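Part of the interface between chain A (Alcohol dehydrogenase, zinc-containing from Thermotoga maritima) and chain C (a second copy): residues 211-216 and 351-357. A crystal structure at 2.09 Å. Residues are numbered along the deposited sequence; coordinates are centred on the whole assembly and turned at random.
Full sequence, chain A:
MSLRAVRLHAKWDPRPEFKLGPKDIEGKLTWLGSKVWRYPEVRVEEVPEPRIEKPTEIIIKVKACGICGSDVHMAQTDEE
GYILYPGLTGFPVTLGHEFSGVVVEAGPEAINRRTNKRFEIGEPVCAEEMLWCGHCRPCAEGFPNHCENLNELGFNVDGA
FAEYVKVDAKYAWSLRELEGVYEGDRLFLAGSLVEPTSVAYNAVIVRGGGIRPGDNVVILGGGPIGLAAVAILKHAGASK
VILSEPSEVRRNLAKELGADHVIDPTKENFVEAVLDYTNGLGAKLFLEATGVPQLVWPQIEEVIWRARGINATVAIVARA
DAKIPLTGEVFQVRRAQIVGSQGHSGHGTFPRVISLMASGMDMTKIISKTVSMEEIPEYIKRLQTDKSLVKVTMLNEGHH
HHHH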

ATOM      1  N   ILE A 211      -0.676 -11.992  -2.430  1.00 26.49           N
ATOM      2  CA  ILE A 211       0.507 -12.249  -3.255  1.00 26.74           C
ATOM      3  C   ILE A 211       0.309 -11.605  -4.631  1.00 27.13           C
ATOM      4  O   ILE A 211      -0.790 -11.154  -4.977  1.00 27.52           O
ATOM      5  N   ARG A 212       1.384 -11.544  -5.403  1.00 26.55           N
ATOM      6  CA  ARG A 212       1.262 -11.347  -6.833  1.00 26.01           C
ATOM      7  C   ARG A 212       1.227 -12.724  -7.514  1.00 25.49           C
ATOM      8  O   ARG A 212       1.902 -13.650  -7.064  1.00 25.58           O
ATOM      9  N   PRO A 213       0.440 -12.866  -8.596  1.00 25.08           N
ATOM     10  CA  PRO A 213       0.402 -14.140  -9.334  1.00 24.89           C
ATOM     11  C   PRO A 213       1.798 -14.560  -9.778  1.00 24.72           C
ATOM     12  O   PRO A 213       2.543 -13.736 -10.300  1.00 24.01           O
ATOM     13  N   GLY A 214       2.133 -15.830  -9.552  1.00 25.47           N
ATOM     14  CA  GLY A 214       3.482 -16.357  -9.747  1.00 25.97           C
ATOM     15  C   GLY A 214       4.261 -16.587  -8.447  1.00 26.32           C
ATOM     16  O   GLY A 214       5.257 -17.304  -8.446  1.00 26.77           O
ATOM     17  N   ASP A 215       3.831 -15.970  -7.347  1.00 26.41           N
ATOM     18  CA  ASP A 215       4.501 -16.129  -6.046  1.00 26.21           C
ATOM     19  C   ASP A 215       4.305 -17.515  -5.475  1.00 25.61           C
ATOM     20  O   ASP A 215       3.344 -18.182  -5.816  1.00 26.51           O
ATOM     21  N   ASN A 216       5.224 -17.936  -4.610  1.00 25.57           N
ATOM     22  CA  ASN A 216       5.114 -19.206  -3.888  1.00 25.59           C
ATOM     23  C   ASN A 216       4.587 -18.942  -2.486  1.00 25.49           C
ATOM     24  O   ASN A 216       4.886 -17.886  -1.886  1.00 24.82           O
TER
ATOM     25  N   PRO C 351      10.250 -12.466 -14.069  1.00 25.21           N
ATOM     26  CA  PRO C 351      10.345 -13.779 -13.410  1.00 25.67           C
ATOM     27  C   PRO C 351       9.002 -14.303 -12.896  1.00 26.47           C
ATOM     28  O   PRO C 351       8.779 -15.506 -12.955  1.00 27.29           O
ATOM     29  N   ARG C 352       8.110 -13.430 -12.425  1.00 26.62           N
ATOM     30  CA  ARG C 352       6.763 -13.901 -12.050  1.00 26.82           C
ATOM     31  C   ARG C 352       5.965 -14.424 -13.247  1.00 26.86           C
ATOM     32  O   ARG C 352       5.307 -15.474 -13.148  1.00 27.08           O
ATOM     33  N   VAL C 353       6.019 -13.703 -14.365  1.00 26.10           N
ATOM     34  CA  VAL C 353       5.317 -14.150 -15.567  1.00 26.38           C
ATOM     35  C   VAL C 353       5.811 -15.540 -15.984  1.00 26.33           C
ATOM     36  O   VAL C 353       4.993 -16.425 -16.261  1.00 26.27           O
ATOM     37  N   ILE C 354       7.132 -15.729 -15.978  1.00 26.13           N
ATOM     38  CA  ILE C 354       7.741 -17.031 -16.271  1.00 26.55           C
ATOM     39  C   ILE C 354       7.263 -18.142 -15.327  1.00 27.19           C
ATOM     40  O   ILE C 354       6.882 -19.222 -15.797  1.00 27.16           O
ATOM     41  N   SER C 355       7.241 -17.861 -14.019  1.00 27.74           N
ATOM     42  CA  SER C 355       6.720 -18.823 -13.027  1.00 29.44           C
ATOM     43  C   SER C 355       5.247 -19.161 -13.253  1.00 29.07           C
ATOM     44  O   SER C 355       4.847 -20.320 -13.134  1.00 29.03           O
ATOM     45  N   LEU C 356       4.463 -18.135 -13.575  1.00 29.09           N
ATOM     46  CA  LEU C 356       3.040 -18.278 -13.874  1.00 29.93           C
ATOM     47  C   LEU C 356       2.822 -19.201 -15.073  1.00 29.82           C
ATOM     48  O   LEU C 356       2.004 -20.122 -15.027  1.00 29.49           O
HETATM   49  N   MSE C 357       3.567 -18.958 -16.144  1.00 30.36           N
HETATM   50  CA  MSE C 357       3.524 -19.844 -17.305  1.00 31.35           C
HETATM   51  C   MSE C 357       3.877 -21.278 -16.919  1.00 31.95           C
HETATM   52  O   MSE C 357       3.183 -22.199 -17.332  1.00 32.14           O
TER

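A tight turn of chain A lies against one helix of chain C. The turn is type II, from Arg212(A) to Asp215(A), and is closed by Asp215(A) N donating to Arg212(A) O at 3.0 Å. Pro213(A) and Gly214(A) are the central residues of the turn, and Gly214(A) CA makes the closest CA approach, 4.6 Å from Leu356(C) CA. A CB on Gly214(A) would point at the helix and lie 2.7 Å from Arg352(C) O, a clash. The backbone angles of Gly214(A) also call for glycine by themselves.

The main polar contact is a salt bridge. Arg352(C) points toward the turn with chi1 m, then chi2 and chi3 t. Arg352(C) NE donates to Asp215(A) OD1 at 2.9 Å, with the carboxylate oxygen near the guanidinium plane. The CA-to-CB bond of Asp215(A) runs sideways, but its m rotamer brings the carboxylate nearer the helix. The other oxygen is also satisfied: Asp215(A) OD2 accepts from Arg212(A) N at 2.9 Å, within the turn. Water 1 donates to Asp215(A) OD2 at 2.6 Å. Water 1 also accepts a weak hydrogen bond from Arg352(C) NH2 at 3.3 Å, so it bridges the two charged groups. Arg352(C) NH1 is hydrogen-bonded elsewhere in the structure.

Arg212(A) points toward the helix, chi1 m with chi2 and chi3 t. Arg212(A) CB is 3.8 Å from Arg352(C) NE. Arg212(A) NH1 lies over one face of the Arg352(C) guanidinium, 4.1 Å from Arg352(C) NH1. These are like charges; Asp215(A) pairs with Arg352(C), and its carboxylate does not reach the Arg212(A) guanidinium.

The apolar part is small. Pro213(A) CB meets Leu356(C) CD2 at 3.9 Å. Leu356(C), chi1 t and chi2 p, also brings CD1 to 3.8 Å from Gly214(A) N. Ser355(C), chi1 m, points toward the turn and sets its CB 3.7 Å from Gly214(A) O. Its OG is satisfied elsewhere in the structure.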

ATOM      1  CB  ILE A 211       0.803 -13.784  -3.410  1.00 26.49           C
ATOM      2  CG1 ILE A 211      -0.443 -14.488  -3.959  1.00 26.38           C
ATOM      3  CG2 ILE A 211       1.274 -14.383  -2.064  1.00 24.25           C
ATOM      4  CD1 ILE A 211      -0.257 -15.891  -4.408  1.00 28.82           C
ATOM      5  CB  ARG A 212       2.441 -10.522  -7.331  1.00 26.18           C
ATOM      6  CG  ARG A 212       2.442  -9.128  -6.754  1.00 26.87           C
ATOM      7  CD  ARG A 212       3.401  -8.229  -7.488  1.00 29.85           C
ATOM      8  NE  ARG A 212       3.317  -6.867  -6.987  1.00 30.23           N
ATOM      9  CZ  ARG A 212       4.312  -5.983  -7.068  1.00 29.84           C
ATOM     10  NH1 ARG A 212       5.463  -6.300  -7.663  1.00 26.05           N
ATOM     11  NH2 ARG A 212       4.145  -4.773  -6.551  1.00 28.71           N
ATOM     12  CB  PRO A 213      -0.456 -13.816 -10.554  1.00 25.15           C
ATOM     13  CG  PRO A 213      -1.318 -12.663 -10.112  1.00 24.88           C
ATOM     14  CD  PRO A 213      -0.474 -11.856  -9.168  1.00 24.67           C
ATOM     15  CB  ASP A 215       3.967 -15.118  -5.024  1.00 25.69           C
ATOM     16  CG  ASP A 215       4.521 -13.707  -5.238  1.00 27.37           C
ATOM     17  OD1 ASP A 215       5.532 -13.526  -5.956  1.00 30.07           O
ATOM     18  OD2 ASP A 215       3.937 -12.765  -4.676  1.00 25.94           O
ATOM     19  CB  ASN A 216       6.472 -19.897  -3.761  1.00 25.24           C
ATOM     20  CG  ASN A 216       7.070 -20.285  -5.099  1.00 26.05           C
ATOM     21  OD1 ASN A 216       6.356 -20.659  -6.027  1.00 27.02           O
ATOM     22  ND2 ASN A 216       8.396 -20.211  -5.197  1.00 25.59           N
TER
ATOM     23  CB  PRO C 351      11.333 -13.547 -12.274  1.00 25.01           C
ATOM     24  CG  PRO C 351      11.402 -12.056 -12.090  1.00 24.94           C
ATOM     25  CD  PRO C 351      11.158 -11.474 -13.453  1.00 24.98           C
ATOM     26  CB  ARG C 352       5.968 -12.840 -11.278  1.00 26.73           C
ATOM     27  CG  ARG C 352       6.424 -12.717  -9.840  1.00 27.76           C
ATOM     28  CD  ARG C 352       5.570 -11.739  -9.126  1.00 28.46           C
ATOM     29  NE  ARG C 352       6.066 -11.391  -7.808  1.00 28.64           N
ATOM     30  CZ  ARG C 352       6.954 -10.430  -7.565  1.00 30.35           C
ATOM     31  NH1 ARG C 352       7.473  -9.737  -8.559  1.00 29.17           N
ATOM     32  NH2 ARG C 352       7.315 -10.151  -6.314  1.00 31.42           N
ATOM     33  CB  VAL C 353       5.418 -13.121 -16.719  1.00 26.51           C
ATOM     34  CG1 VAL C 353       5.027 -13.741 -18.078  1.00 26.01           C
ATOM     35  CG2 VAL C 353       4.555 -11.873 -16.401  1.00 26.41           C
ATOM     36  CB  ILE C 354       9.294 -16.947 -16.327  1.00 26.63           C
ATOM     37  CG1 ILE C 354       9.700 -16.093 -17.537  1.00 26.95           C
ATOM     38  CG2 ILE C 354       9.915 -18.366 -16.455  1.00 25.18           C
ATOM     39  CD1 ILE C 354      11.097 -15.467 -17.466  1.00 27.70           C
ATOM     40  CB  SER C 355       6.909 -18.311 -11.596  1.00 28.87           C
ATOM     41  OG  SER C 355       8.294 -18.153 -11.325  1.00 33.20           O
ATOM     42  CB  LEU C 356       2.453 -16.893 -14.152  1.00 30.10           C
ATOM     43  CG  LEU C 356       0.981 -16.576 -13.972  1.00 31.30           C
ATOM     44  CD1 LEU C 356       0.400 -17.161 -12.694  1.00 31.27           C
ATOM     45  CD2 LEU C 356       0.842 -15.041 -13.999  1.00 32.39           C
HETATM   46  CB  MSE C 357       4.460 -19.357 -18.391  1.00 31.32           C
HETATM   47  CG  MSE C 357       3.973 -18.106 -19.065  1.00 32.47           C
HETATM   48 SE   MSE C 357       5.173 -17.676 -20.528  1.00 34.06          SE
HETATM   49  CE  MSE C 357       4.192 -16.137 -21.262  1.00 31.14           C
TER
HETATM   50  O   HOH W   1       4.694 -10.324  -4.354  1.00 30.12           O